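Local structure of transcriptional regulator (Vibrio vulnificus, 4IVN) at residues 6-10 / 73-78; 36-41 / 67-71; 149-153 / 264-269; 117-121 / 248-252; 169-174 / 196-202. The protein probably represses transcription of the nan genes for sialic acid catabolism by binding DNA, and binds the sugar phosphate ManNAc-6P. All blocks are in the same frame, centred on the assembly; numbering follows the deposited sequence.

Overall arrangement
Contacts 1 and 2 lie in the helix-turn-helix domain and share helix 67-78; their centres are about 12 Å apart, and Leu74 of one packs on Val36 of the other. Contacts 3, 4 and 5 belong to the sugar-binding half built round a parallel sheet. Contacts 3 and 4 touch through Ile152 and Val251, with centres about 16 Å apart, whereas contact 5 lies about 22 Å from contact 4, centre to centre. Two contacts come near bound ManNAc-6P: the Arg151 side chain of contact 3 is about 4 Å from one ligand, and that of Arg71 in contact 2 about 5 Å from one. Contacts 1 and 3 are farthest apart, about 50 Å between centres.

Contact 1 (6-10 / 73-78); sequences NLLVR and ALAVDL
The first turn of helix 7-13, in the helix-turn-helix domain of the RpiR family, is held by the carboxylate of Asp77 near the end of helix 67-78. Asp77 OD2 accepts Asn6 N at 2.8 Å through its syn lone pair, on the side of OD1, and Leu8 N, also at 2.8 Å, nearly along the C-O axis and almost straight (167° at the hydrogen). OD1 adds a weak bond to Asn6 N. An aspartate suits this place because the amides at the start of a helix have no carbonyl of an earlier turn to bind, and its negative charge probably interacts favourably with the helix dipole as well. With Asp77 CG anti to its backbone N (chi1 -159°), the short side chain projects across to the other helix. Leucines flank the polar grip. Leu7 CD1 lies 3.7 Å from Ala73 CB, a small residue that lets the methyl approach the helix. Leu8 divides its two branches: CD2 meets Leu74 CD1 at 3.9 Å and CD1 meets Leu78 CD2 at 3.7 Å. Leu8 and Leu74 also both touch Ala33 of helix 20-36. An aspartate carboxylate bound to the first amides of a helix, bordered by leucine packing, here joins helices 7-13 and 67-78 of the RpiR-type helix-turn-helix domain.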
# COMPACT_ATOMS: atom_id res chain seq x y z
N ASN A 6 -23.83 27.57 0.29
CA ASN A 6 -23.01 28.84 0.38
C ASN A 6 -22.17 29.25 -0.84
O ASN A 6 -22.49 30.26 -1.49
CB ASN A 6 -22.17 28.90 1.65
CG ASN A 6 -21.84 30.32 2.03
OD1 ASN A 6 -22.26 30.80 3.08
ND2 ASN A 6 -21.13 31.03 1.15
N LEU A 7 -21.08 28.51 -1.15
CA LEU A 7 -20.66 28.43 -2.54
C LEU A 7 -21.90 28.03 -3.40
O LEU A 7 -22.09 28.58 -4.50
CB LEU A 7 -19.53 27.41 -2.80
CG LEU A 7 -19.22 27.15 -4.28
CD1 LEU A 7 -17.91 26.41 -4.44
CD2 LEU A 7 -20.30 26.32 -4.93
N LEU A 8 -22.72 27.09 -2.92
CA LEU A 8 -23.89 26.70 -3.72
C LEU A 8 -24.97 27.80 -3.81
O LEU A 8 -25.56 28.04 -4.88
CB LEU A 8 -24.50 25.36 -3.30
CG LEU A 8 -23.67 24.13 -3.70
CD1 LEU A 8 -24.23 22.90 -3.00
CD2 LEU A 8 -23.66 23.94 -5.21
N VAL A 9 -25.20 28.49 -2.69
CA VAL A 9 -26.08 29.67 -2.71
C VAL A 9 -25.49 30.76 -3.62
O VAL A 9 -26.23 31.38 -4.39
CB VAL A 9 -26.36 30.28 -1.29
CG1 VAL A 9 -27.25 31.56 -1.40
CG2 VAL A 9 -26.94 29.20 -0.37
N ARG A 10 -24.17 30.99 -3.54
CA ARG A 10 -23.57 32.06 -4.33
C ARG A 10 -23.69 31.74 -5.78
O ARG A 10 -23.98 32.65 -6.57
CB ARG A 10 -22.16 32.46 -3.88
CG ARG A 10 -22.17 33.17 -2.53
CD ARG A 10 -20.87 33.91 -2.22
NE ARG A 10 -19.73 33.04 -2.46
CZ ARG A 10 -19.14 32.88 -3.66
NH1 ARG A 10 -19.58 33.55 -4.73
NH2 ARG A 10 -18.13 32.04 -3.78
N ALA A 73 -13.94 23.82 -2.10
CA ALA A 73 -15.04 24.56 -1.40
C ALA A 73 -16.35 23.83 -1.59
O ALA A 73 -17.22 23.78 -0.67
CB ALA A 73 -15.18 25.97 -1.94
N LEU A 74 -16.53 23.31 -2.79
CA LEU A 74 -17.77 22.59 -3.04
C LEU A 74 -17.96 21.45 -2.03
O LEU A 74 -19.05 21.31 -1.40
CB LEU A 74 -17.81 22.06 -4.48
CG LEU A 74 -19.02 21.17 -4.79
CD1 LEU A 74 -20.35 21.97 -4.64
CD2 LEU A 74 -18.95 20.61 -6.19
N ALA A 75 -16.90 20.63 -1.85
CA ALA A 75 -17.02 19.42 -1.01
C ALA A 75 -17.27 19.85 0.45
O ALA A 75 -18.05 19.25 1.17
CB ALA A 75 -15.76 18.50 -1.15
N VAL A 76 -16.60 20.93 0.87
CA VAL A 76 -16.75 21.43 2.23
C VAL A 76 -18.18 21.96 2.40
O VAL A 76 -18.80 21.68 3.43
CB VAL A 76 -15.73 22.53 2.55
CG1 VAL A 76 -16.02 23.20 3.91
CG2 VAL A 76 -14.33 21.93 2.55
N ASP A 77 -18.71 22.64 1.35
CA ASP A 77 -20.04 23.26 1.40
C ASP A 77 -21.10 22.14 1.50
O ASP A 77 -22.04 22.20 2.34
CB ASP A 77 -20.26 24.18 0.18
CG ASP A 77 -21.35 25.24 0.39
OD1 ASP A 77 -21.53 25.74 1.55
OD2 ASP A 77 -22.03 25.58 -0.63
N LEU A 78 -20.94 21.07 0.71
CA LEU A 78 -21.84 19.91 0.78
C LEU A 78 -21.80 19.22 2.14
O LEU A 78 -22.80 18.70 2.61
CB LEU A 78 -21.49 18.92 -0.33
CG LEU A 78 -21.94 19.33 -1.75
CD1 LEU A 78 -21.46 18.34 -2.78
CD2 LEU A 78 -23.45 19.46 -1.84

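Contact 2 (36-41 / 67-71); sequences VQFQTI and YSDFR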
# COMPACT_ATOMS: atom_id res chain seq x y z
N VAL A 36 -19.97 16.13 -8.74
CA VAL A 36 -18.96 17.00 -9.26
C VAL A 36 -17.70 16.92 -8.33
O VAL A 36 -16.58 17.13 -8.81
CB VAL A 36 -19.45 18.46 -9.49
CG1 VAL A 36 -18.28 19.44 -9.81
CG2 VAL A 36 -20.46 18.53 -10.63
N GLN A 37 -17.91 16.67 -7.03
CA GLN A 37 -16.77 16.49 -6.05
C GLN A 37 -15.74 15.51 -6.57
O GLN A 37 -14.52 15.61 -6.30
CB GLN A 37 -17.28 15.88 -4.73
CG GLN A 37 -18.40 16.60 -4.04
CD GLN A 37 -18.79 15.91 -2.73
OE1 GLN A 37 -19.65 15.02 -2.69
NE2 GLN A 37 -18.20 16.36 -1.65
N PHE A 38 -16.23 14.54 -7.32
CA PHE A 38 -15.37 13.43 -7.77
C PHE A 38 -14.95 13.58 -9.23
O PHE A 38 -14.35 12.65 -9.74
CB PHE A 38 -16.01 12.06 -7.49
CG PHE A 38 -16.59 11.94 -6.11
CD1 PHE A 38 -15.76 11.83 -4.99
CD2 PHE A 38 -17.98 11.90 -5.92
CE1 PHE A 38 -16.30 11.73 -3.69
CE2 PHE A 38 -18.51 11.81 -4.64
CZ PHE A 38 -17.67 11.75 -3.52
N GLN A 39 -15.21 14.76 -9.86
CA GLN A 39 -14.87 14.93 -11.27
C GLN A 39 -13.62 15.78 -11.37
O GLN A 39 -13.44 16.66 -10.54
CB GLN A 39 -16.01 15.68 -12.03
CG GLN A 39 -17.27 14.82 -12.17
CD GLN A 39 -18.36 15.45 -13.05
OE1 GLN A 39 -18.08 16.30 -13.90
NE2 GLN A 39 -19.59 15.02 -12.85
N THR A 40 -12.85 15.52 -12.40
CA THR A 40 -11.70 16.31 -12.76
C THR A 40 -12.13 17.48 -13.63
O THR A 40 -13.27 17.52 -14.08
CB THR A 40 -10.65 15.47 -13.53
OG1 THR A 40 -11.17 15.11 -14.83
CG2 THR A 40 -10.29 14.24 -12.70
N ILE A 41 -11.23 18.43 -13.86
CA ILE A 41 -11.63 19.55 -14.74
C ILE A 41 -12.01 18.96 -16.10
O ILE A 41 -12.96 19.46 -16.76
CB ILE A 41 -10.54 20.64 -14.83
CG1 ILE A 41 -11.06 21.83 -15.62
CG2 ILE A 41 -9.20 20.02 -15.24
CD1 ILE A 41 -10.11 23.00 -15.48
N TYR A 67 -10.30 25.40 -10.79
CA TYR A 67 -11.25 24.30 -10.60
C TYR A 67 -11.00 23.58 -9.28
O TYR A 67 -11.94 23.28 -8.51
CB TYR A 67 -11.16 23.32 -11.77
CG TYR A 67 -12.04 22.16 -11.55
CD1 TYR A 67 -13.43 22.33 -11.57
CD2 TYR A 67 -11.51 20.90 -11.17
CE1 TYR A 67 -14.30 21.27 -11.30
CE2 TYR A 67 -12.38 19.82 -10.92
CZ TYR A 67 -13.78 20.01 -11.02
OH TYR A 67 -14.71 19.03 -10.72
N SER A 68 -9.73 23.23 -9.03
CA SER A 68 -9.47 22.43 -7.79
C SER A 68 -9.89 23.20 -6.52
O SER A 68 -10.36 22.60 -5.59
CB SER A 68 -8.00 22.05 -7.72
OG SER A 68 -7.73 21.01 -8.69
N ASP A 69 -9.58 24.50 -6.44
CA ASP A 69 -10.01 25.39 -5.31
C ASP A 69 -11.55 25.42 -5.13
O ASP A 69 -12.12 25.21 -4.06
CB ASP A 69 -9.56 26.81 -5.64
CG ASP A 69 -9.75 27.76 -4.50
OD1 ASP A 69 -9.71 27.34 -3.29
OD2 ASP A 69 -9.97 28.95 -4.78
N PHE A 70 -12.22 25.72 -6.23
CA PHE A 70 -13.70 25.57 -6.34
C PHE A 70 -14.21 24.20 -5.87
O PHE A 70 -15.15 24.12 -5.05
CB PHE A 70 -14.12 25.83 -7.78
CG PHE A 70 -15.59 25.63 -8.02
CD1 PHE A 70 -16.09 24.37 -8.25
CD2 PHE A 70 -16.46 26.74 -8.05
CE1 PHE A 70 -17.46 24.18 -8.45
CE2 PHE A 70 -17.82 26.58 -8.26
CZ PHE A 70 -18.31 25.28 -8.48
N ARG A 71 -13.60 23.10 -6.40
CA ARG A 71 -14.12 21.78 -6.10
C ARG A 71 -13.94 21.49 -4.57
O ARG A 71 -14.79 20.91 -3.94
CB ARG A 71 -13.39 20.73 -6.92
CG ARG A 71 -14.14 19.39 -6.96
CD ARG A 71 -13.29 18.41 -7.77
NE ARG A 71 -12.21 17.91 -6.91
CZ ARG A 71 -11.66 16.68 -6.96
NH1 ARG A 71 -12.03 15.79 -7.88
NH2 ARG A 71 -10.67 16.34 -6.10
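The carbonyl oxygen Gln39 O is gripped by Tyr67 OH at 2.7 Å and by Arg71 NH1 at 3.1 Å. The two donors approach from opposite faces of its carbonyl plane, each well out of that plane and not on a lone pair. This joins the loop between helices 20-36 and 41-48 of the helix-turn-helix domain to the first turns of helix 67-78. Residues 36-39 form a type I turn, closed by Gln39 N to Val36 O, which leads the chain up to this carbonyl. Tyrosine suits its place by combining a hydroxyl at the end with a broad apolar ring: Ile41 CA makes a CH-pi contact with one face, 4.0 Å from the centroid, while Arg71 CB lies over the opposite face, offset toward the rim. The branched Ile41 side chain continues this cover and slides past the tyrosine in the opposite direction. Arg71 is long enough to pass the turn and bends at chi3 (79°), which brings its guanidinium against the loop with Gln37 O over one face. Its side chain also touches Pro231 of the ligand pocket. Thr40, with its short hydroxyl, is the N-cap of the next helix: OG1 bonds Asp43 N and also pairs with His212 O. On the apolar side, Ile41 CB stands 3.8 Å from Tyr67 CD2.

Contact 3 (149-153 / 264-269); sequences LIRIG and SVQETA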
# COMPACT_ATOMS: atom_id res chain seq x y z
N LEU A 149 8.14 -4.99 -9.09
CA LEU A 149 9.15 -5.00 -10.24
C LEU A 149 10.51 -5.53 -9.85
O LEU A 149 11.08 -6.32 -10.60
CB LEU A 149 9.31 -3.65 -10.95
CG LEU A 149 7.92 -3.29 -11.60
CD1 LEU A 149 7.77 -1.86 -12.12
CD2 LEU A 149 7.44 -4.27 -12.68
N ILE A 150 11.05 -5.06 -8.72
CA ILE A 150 12.34 -5.49 -8.25
C ILE A 150 12.31 -6.98 -7.90
O ILE A 150 13.34 -7.64 -8.18
CB ILE A 150 12.79 -4.59 -7.04
CG1 ILE A 150 13.22 -3.25 -7.60
CG2 ILE A 150 13.95 -5.26 -6.19
CD1 ILE A 150 13.32 -2.20 -6.48
N ARG A 151 11.16 -7.50 -7.42
CA ARG A 151 11.02 -8.95 -7.15
C ARG A 151 11.23 -9.79 -8.42
O ARG A 151 11.87 -10.86 -8.38
CB ARG A 151 9.64 -9.30 -6.54
CG ARG A 151 9.46 -8.87 -5.03
CD ARG A 151 10.59 -9.25 -4.08
NE ARG A 151 10.82 -10.73 -4.06
CZ ARG A 151 10.02 -11.64 -3.51
NH1 ARG A 151 8.96 -11.29 -2.77
NH2 ARG A 151 10.31 -12.93 -3.66
N ILE A 152 10.71 -9.29 -9.55
CA ILE A 152 10.97 -9.93 -10.87
C ILE A 152 12.23 -9.52 -11.60
O ILE A 152 12.46 -9.94 -12.75
CB ILE A 152 9.74 -9.88 -11.77
CG1 ILE A 152 9.38 -8.45 -12.25
CG2 ILE A 152 8.64 -10.57 -10.99
CD1 ILE A 152 8.30 -8.50 -13.34
N GLY A 153 13.09 -8.77 -10.93
CA GLY A 153 14.44 -8.51 -11.44
C GLY A 153 14.46 -7.32 -12.41
O GLY A 153 15.45 -7.13 -13.11
N SER A 264 13.65 -14.87 -10.81
CA SER A 264 14.00 -13.70 -10.00
C SER A 264 13.24 -13.69 -8.72
O SER A 264 13.79 -13.25 -7.75
CB SER A 264 13.81 -12.29 -10.68
OG SER A 264 14.73 -12.23 -11.81
N VAL A 265 11.99 -14.12 -8.73
CA VAL A 265 11.19 -14.12 -7.47
C VAL A 265 11.92 -14.99 -6.46
O VAL A 265 12.05 -14.65 -5.29
CB VAL A 265 9.76 -14.64 -7.68
CG1 VAL A 265 9.08 -15.01 -6.31
CG2 VAL A 265 8.88 -13.66 -8.52
N GLN A 266 12.45 -16.13 -6.93
CA GLN A 266 13.11 -17.06 -6.02
C GLN A 266 14.43 -16.46 -5.54
O GLN A 266 14.73 -16.46 -4.36
CB GLN A 266 13.36 -18.43 -6.71
CG GLN A 266 14.17 -19.36 -5.79
CD GLN A 266 14.41 -20.74 -6.42
OE1 GLN A 266 13.58 -21.24 -7.16
NE2 GLN A 266 15.52 -21.35 -6.08
N GLU A 267 15.26 -15.98 -6.48
CA GLU A 267 16.54 -15.46 -6.10
C GLU A 267 16.47 -14.20 -5.19
O GLU A 267 17.27 -14.09 -4.25
CB GLU A 267 17.37 -15.12 -7.34
CG GLU A 267 18.73 -14.51 -6.93
CD GLU A 267 19.79 -14.77 -7.98
OE1 GLU A 267 19.45 -14.75 -9.20
OE2 GLU A 267 20.94 -15.00 -7.58
N THR A 268 15.56 -13.27 -5.49
CA THR A 268 15.32 -12.11 -4.61
C THR A 268 14.87 -12.54 -3.17
O THR A 268 15.27 -11.90 -2.20
CB THR A 268 14.34 -11.05 -5.17
OG1 THR A 268 13.07 -11.67 -5.52
CG2 THR A 268 14.94 -10.39 -6.49
N ALA A 269 14.13 -13.63 -3.05
CA ALA A 269 13.71 -14.22 -1.77
C ALA A 269 14.89 -14.85 -1.04
O ALA A 269 14.99 -14.78 0.19
CB ALA A 269 12.64 -15.33 -2.02
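Hydrogen bonds from Arg151 dominate the meeting of the end of helix 137-151 with helix 261-270. Its NE gives a nearly straight bond to Thr268 OG1 (2.8 Å, 172° at the hydrogen), and NH2 reaches Val265 O at 2.9 Å. Both acceptors lie at the edge of the guanidinium, in its plane, and together they fix the rotation of the group. The arginine chain folds at chi2 and chi3 (-48° and -59°), which lays its guanidinium alongside helix 261-270. Val265 O also accepts Ala269 N, and this helical partner and Arg151 NH2 come from opposite faces of its carbonyl plane. Threonine fits its site because OG1 receives the arginine N-H while CG2 packs 3.6 Å from Ile150 O.

Apolar contacts are fewer. Ile152 CG2 lies 4.0 Å from Val265 CG2, two beta-branched side chains crossing at an angle, and Leu254 and Leu255 of helix 237-257 extend this patch.

The backbones also come close. Gly153 takes a positive phi, which glycine adopts easily, as C-prime of a Schellman motif, and a CB there would clash with Ser264 OG. Ser264 CB is 3.3 Å from Ile152 C, an approach suited to a small residue.

Arg151 also lines the ManNAc-6P pocket, and its NH1 bonds the hydroxyl of Tyr147, another pocket residue. Bonds to Thr268, the Val265 carbonyl and Tyr147 thus hold a guanidinium that touches the ligand, which probably limits its movement.

Contact 4 (117-121 / 248-252); sequences LARIV and DVLVN
The tight part of the packing between helices 114-126 and 237-257 has two points. The closest is Leu117 CD2 against Val249 CG1 at 3.5 Å, the side chains crossing at about a right angle. The other is Leu250 CD1, which meets the most side chains, 3.6 Å from Ile120 CG2 and 4.0 Å from Val121 CG2. Leu250 and Ile120 again cross at about a right angle, whereas Val121 and Leu250 slide past each other in opposite directions. A chi1 of 175° swings Leu250 CG opposite the backbone N, sending CD1 toward these two branched residues. The other branch of Leu117, CD1, rests more loosely on the backbone of the second helix, 4.1 Å from Leu250 CA.

The axes of segments 117-121 and 248-252 approach to 9.8 Å at -59°, a gap that leucine side chains are long enough to bridge; the stiffer valines and isoleucine offer compact surfaces for them to press on. No hydrogen bond links the segments.

The polar residues turn elsewhere. Arg119, on the exposed side of its helix, forms a salt bridge with Glu221 of strand 221-224, and Asp248 forms one with Arg148. Beyond the pair, Cys94 of the second subunit packs on both Leu117 and Val249, while Leu223 lies against Leu117 and Ile120. Apolar helix-on-helix packing of this kind, beside a parallel sheet, belongs to the layered alpha/beta architecture of the SIS fold.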
# COMPACT_ATOMS: atom_id res chain seq x y z
N LEU A 117 -4.31 -3.87 -20.48
CA LEU A 117 -3.49 -4.63 -19.56
C LEU A 117 -2.46 -5.49 -20.35
O LEU A 117 -1.24 -5.45 -19.99
CB LEU A 117 -4.40 -5.54 -18.70
CG LEU A 117 -3.65 -6.42 -17.69
CD1 LEU A 117 -2.80 -5.62 -16.69
CD2 LEU A 117 -4.61 -7.37 -16.96
N ALA A 118 -2.92 -6.25 -21.36
CA ALA A 118 -1.98 -7.11 -22.16
C ALA A 118 -0.89 -6.26 -22.83
O ALA A 118 0.30 -6.61 -22.78
CB ALA A 118 -2.72 -7.99 -23.18
N ARG A 119 -1.29 -5.11 -23.40
CA ARG A 119 -0.30 -4.25 -23.92
C ARG A 119 0.69 -3.72 -22.88
O ARG A 119 1.87 -3.60 -23.18
CB ARG A 119 -0.95 -3.09 -24.63
CG ARG A 119 -1.33 -3.49 -26.02
CD ARG A 119 -1.53 -2.21 -26.82
NE ARG A 119 -2.40 -1.23 -26.11
CZ ARG A 119 -3.71 -1.26 -26.09
NH1 ARG A 119 -4.40 -2.25 -26.71
NH2 ARG A 119 -4.35 -0.30 -25.44
N ILE A 120 0.19 -3.36 -21.69
CA ILE A 120 1.06 -2.81 -20.64
C ILE A 120 2.10 -3.89 -20.19
O ILE A 120 3.28 -3.61 -19.98
CB ILE A 120 0.21 -2.28 -19.45
CG1 ILE A 120 -0.68 -1.11 -19.96
CG2 ILE A 120 1.12 -1.89 -18.29
CD1 ILE A 120 -1.74 -0.61 -18.96
N VAL A 121 1.65 -5.12 -20.04
CA VAL A 121 2.55 -6.24 -19.74
C VAL A 121 3.70 -6.35 -20.69
O VAL A 121 4.87 -6.48 -20.26
CB VAL A 121 1.82 -7.57 -19.87
CG1 VAL A 121 2.86 -8.73 -19.81
CG2 VAL A 121 0.74 -7.68 -18.74
N ASP A 248 -0.98 -5.54 -8.74
CA ASP A 248 -0.84 -6.99 -8.59
C ASP A 248 -1.13 -7.76 -9.86
O ASP A 248 -0.34 -8.66 -10.22
CB ASP A 248 -1.77 -7.48 -7.45
CG ASP A 248 -1.51 -8.91 -7.08
OD1 ASP A 248 -0.33 -9.37 -6.83
OD2 ASP A 248 -2.51 -9.52 -6.91
N VAL A 249 -2.26 -7.42 -10.51
CA VAL A 249 -2.64 -8.02 -11.78
C VAL A 249 -1.61 -7.75 -12.88
O VAL A 249 -1.24 -8.66 -13.63
CB VAL A 249 -4.05 -7.54 -12.20
CG1 VAL A 249 -4.40 -8.12 -13.54
CG2 VAL A 249 -5.11 -7.92 -11.15
N LEU A 250 -1.01 -6.57 -12.88
CA LEU A 250 0.04 -6.34 -13.84
C LEU A 250 1.14 -7.35 -13.66
O LEU A 250 1.55 -7.95 -14.61
CB LEU A 250 0.56 -4.86 -13.75
CG LEU A 250 1.74 -4.49 -14.62
CD1 LEU A 250 1.54 -4.79 -16.14
CD2 LEU A 250 2.19 -3.02 -14.41
N VAL A 251 1.70 -7.48 -12.45
CA VAL A 251 2.89 -8.30 -12.23
C VAL A 251 2.52 -9.76 -12.29
O VAL A 251 3.26 -10.54 -12.86
CB VAL A 251 3.64 -7.91 -10.91
CG1 VAL A 251 4.91 -8.76 -10.70
CG2 VAL A 251 3.96 -6.42 -11.05
N ASN A 252 1.34 -10.11 -11.81
CA ASN A 252 0.92 -11.50 -12.01
C ASN A 252 0.74 -11.93 -13.49
O ASN A 252 1.00 -13.10 -13.81
CB ASN A 252 -0.33 -11.80 -11.20
CG ASN A 252 -0.07 -11.71 -9.69
OD1 ASN A 252 1.08 -11.64 -9.25
ND2 ASN A 252 -1.12 -11.63 -8.90

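Contact 5 (169-174 / 196-202); sequences ASRSSQ and LAYKRDI
Arg200 joins the loops that follow helices 162-170 and 188-199 in the alpha/beta SIS domain, just before the chain enters strands 176-181 and 204-208. Arginine is long enough to span from the helix end to the loop and offers two N-H groups side by side to one carbonyl. From CB, which points toward the other segment, the chain runs extended through CG to CD, 3.2 Å from Ser170 O. A bend at chi3 (68°) then turns the head along the loop. NE and NH2 both bond Ser172 O, each at 2.8 Å, a side-on grip by two nitrogens on one oxygen. NE lies in the carbonyl plane on a lone pair, while NH2 stands above that plane; the oxygen itself is in the guanidinium plane. Ser170 O and Arg171 CA cover one face of the group. At the tip, Arg200 NH1 comes 3.6 Å from Arg171 NH2, two positively charged guanidinium groups whose planes are turned 70° apart.

Alanines let the helix ends come close: Ala169 CB lies 4.2 Å from Ala197 CB and 3.9 Å from Leu196 CB, and Trp178 touches both alanines. Asp201, with positive phi, closes helix 188-199 as C-prime of a Schellman motif. The hydroxyl of Ser172 bonds Asp176 and Trp178 NE1, which probably helps to order the loop. The two branches of Ile202 touch different points of it: CG2 lies 3.6 Å from Ser172 OG, and CD1 3.6 Å from Ser173 C.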
# COMPACT_ATOMS: atom_id res chain seq x y z
N ALA A 169 13.09 12.08 -16.07
CA ALA A 169 12.18 11.97 -17.24
C ALA A 169 12.71 12.82 -18.38
O ALA A 169 12.59 12.44 -19.55
CB ALA A 169 10.75 12.44 -16.88
N SER A 170 13.34 13.96 -18.05
CA SER A 170 13.68 14.88 -19.14
C SER A 170 14.85 14.31 -19.99
O SER A 170 15.03 14.76 -21.09
CB SER A 170 14.07 16.30 -18.66
OG SER A 170 15.32 16.15 -18.09
N ARG A 171 15.55 13.30 -19.48
CA ARG A 171 16.68 12.74 -20.21
C ARG A 171 16.37 11.29 -20.59
O ARG A 171 17.21 10.51 -21.01
CB ARG A 171 17.97 12.82 -19.37
CG ARG A 171 18.41 14.26 -18.98
CD ARG A 171 19.33 14.91 -20.07
NE ARG A 171 18.74 14.99 -21.36
CZ ARG A 171 19.36 14.99 -22.56
NH1 ARG A 171 20.68 14.86 -22.72
NH2 ARG A 171 18.61 15.11 -23.62
N SER A 172 15.13 10.92 -20.43
CA SER A 172 14.69 9.58 -20.66
C SER A 172 14.88 9.15 -22.15
O SER A 172 14.74 10.00 -23.08
CB SER A 172 13.23 9.56 -20.37
OG SER A 172 12.81 8.22 -20.12
N SER A 173 15.22 7.88 -22.36
CA SER A 173 15.69 7.43 -23.70
C SER A 173 15.15 6.04 -23.96
O SER A 173 14.56 5.41 -23.08
CB SER A 173 17.22 7.38 -23.76
OG SER A 173 17.72 6.34 -22.91
N GLN A 174 15.28 5.60 -25.23
CA GLN A 174 14.81 4.27 -25.66
C GLN A 174 15.16 3.17 -24.69
O GLN A 174 16.30 3.06 -24.28
CB GLN A 174 15.44 3.91 -27.05
CG GLN A 174 14.62 4.44 -28.20
CD GLN A 174 13.18 4.03 -28.06
OE1 GLN A 174 12.28 4.86 -28.19
NE2 GLN A 174 12.95 2.76 -27.66
N LEU A 196 7.04 15.27 -19.30
CA LEU A 196 8.39 15.31 -19.90
C LEU A 196 8.83 14.03 -20.66
O LEU A 196 9.44 14.14 -21.77
CB LEU A 196 9.41 15.60 -18.82
CG LEU A 196 9.28 17.11 -18.36
CD1 LEU A 196 9.98 17.23 -16.96
CD2 LEU A 196 9.83 18.09 -19.42
N ALA A 197 8.52 12.86 -20.10
CA ALA A 197 8.77 11.58 -20.74
C ALA A 197 7.85 11.44 -21.96
O ALA A 197 8.29 11.09 -23.06
CB ALA A 197 8.51 10.43 -19.77
N TYR A 198 6.56 11.70 -21.74
CA TYR A 198 5.62 11.64 -22.83
C TYR A 198 6.08 12.47 -24.01
O TYR A 198 6.01 12.00 -25.17
CB TYR A 198 4.27 12.11 -22.37
CG TYR A 198 3.18 11.85 -23.41
CD1 TYR A 198 2.55 10.58 -23.47
CD2 TYR A 198 2.77 12.85 -24.31
CE1 TYR A 198 1.55 10.32 -24.40
CE2 TYR A 198 1.76 12.62 -25.25
CZ TYR A 198 1.14 11.35 -25.28
OH TYR A 198 0.13 11.07 -26.16
N LYS A 199 6.62 13.66 -23.76
CA LYS A 199 7.06 14.53 -24.86
C LYS A 199 8.33 14.08 -25.58
O LYS A 199 8.60 14.45 -26.73
CB LYS A 199 7.13 16.01 -24.45
CG LYS A 199 5.74 16.56 -24.16
CD LYS A 199 5.79 17.83 -23.30
CE LYS A 199 4.41 18.11 -22.67
NZ LYS A 199 4.03 19.55 -22.69
N ARG A 200 9.07 13.19 -24.96
CA ARG A 200 10.23 12.64 -25.62
C ARG A 200 9.93 11.28 -26.24
O ARG A 200 10.88 10.54 -26.49
CB ARG A 200 11.31 12.46 -24.59
CG ARG A 200 11.97 13.76 -24.25
CD ARG A 200 12.81 13.55 -23.04
NE ARG A 200 13.96 12.68 -23.33
CZ ARG A 200 15.06 13.09 -23.96
NH1 ARG A 200 15.18 14.35 -24.39
NH2 ARG A 200 16.05 12.24 -24.13
N ASP A 201 8.66 10.97 -26.46
CA ASP A 201 8.21 9.69 -27.05
C ASP A 201 8.62 8.43 -26.26
O ASP A 201 8.83 7.38 -26.86
CB ASP A 201 8.65 9.58 -28.52
CG ASP A 201 8.26 10.82 -29.27
OD1 ASP A 201 7.07 11.15 -29.22
OD2 ASP A 201 9.14 11.52 -29.81
N ILE A 202 8.71 8.56 -24.93
CA ILE A 202 8.98 7.40 -24.06
C ILE A 202 7.65 6.98 -23.54
O ILE A 202 6.88 7.88 -23.19
CB ILE A 202 9.92 7.83 -22.91
CG1 ILE A 202 11.24 8.38 -23.53
CG2 ILE A 202 10.13 6.67 -21.89
CD1 ILE A 202 11.92 7.51 -24.59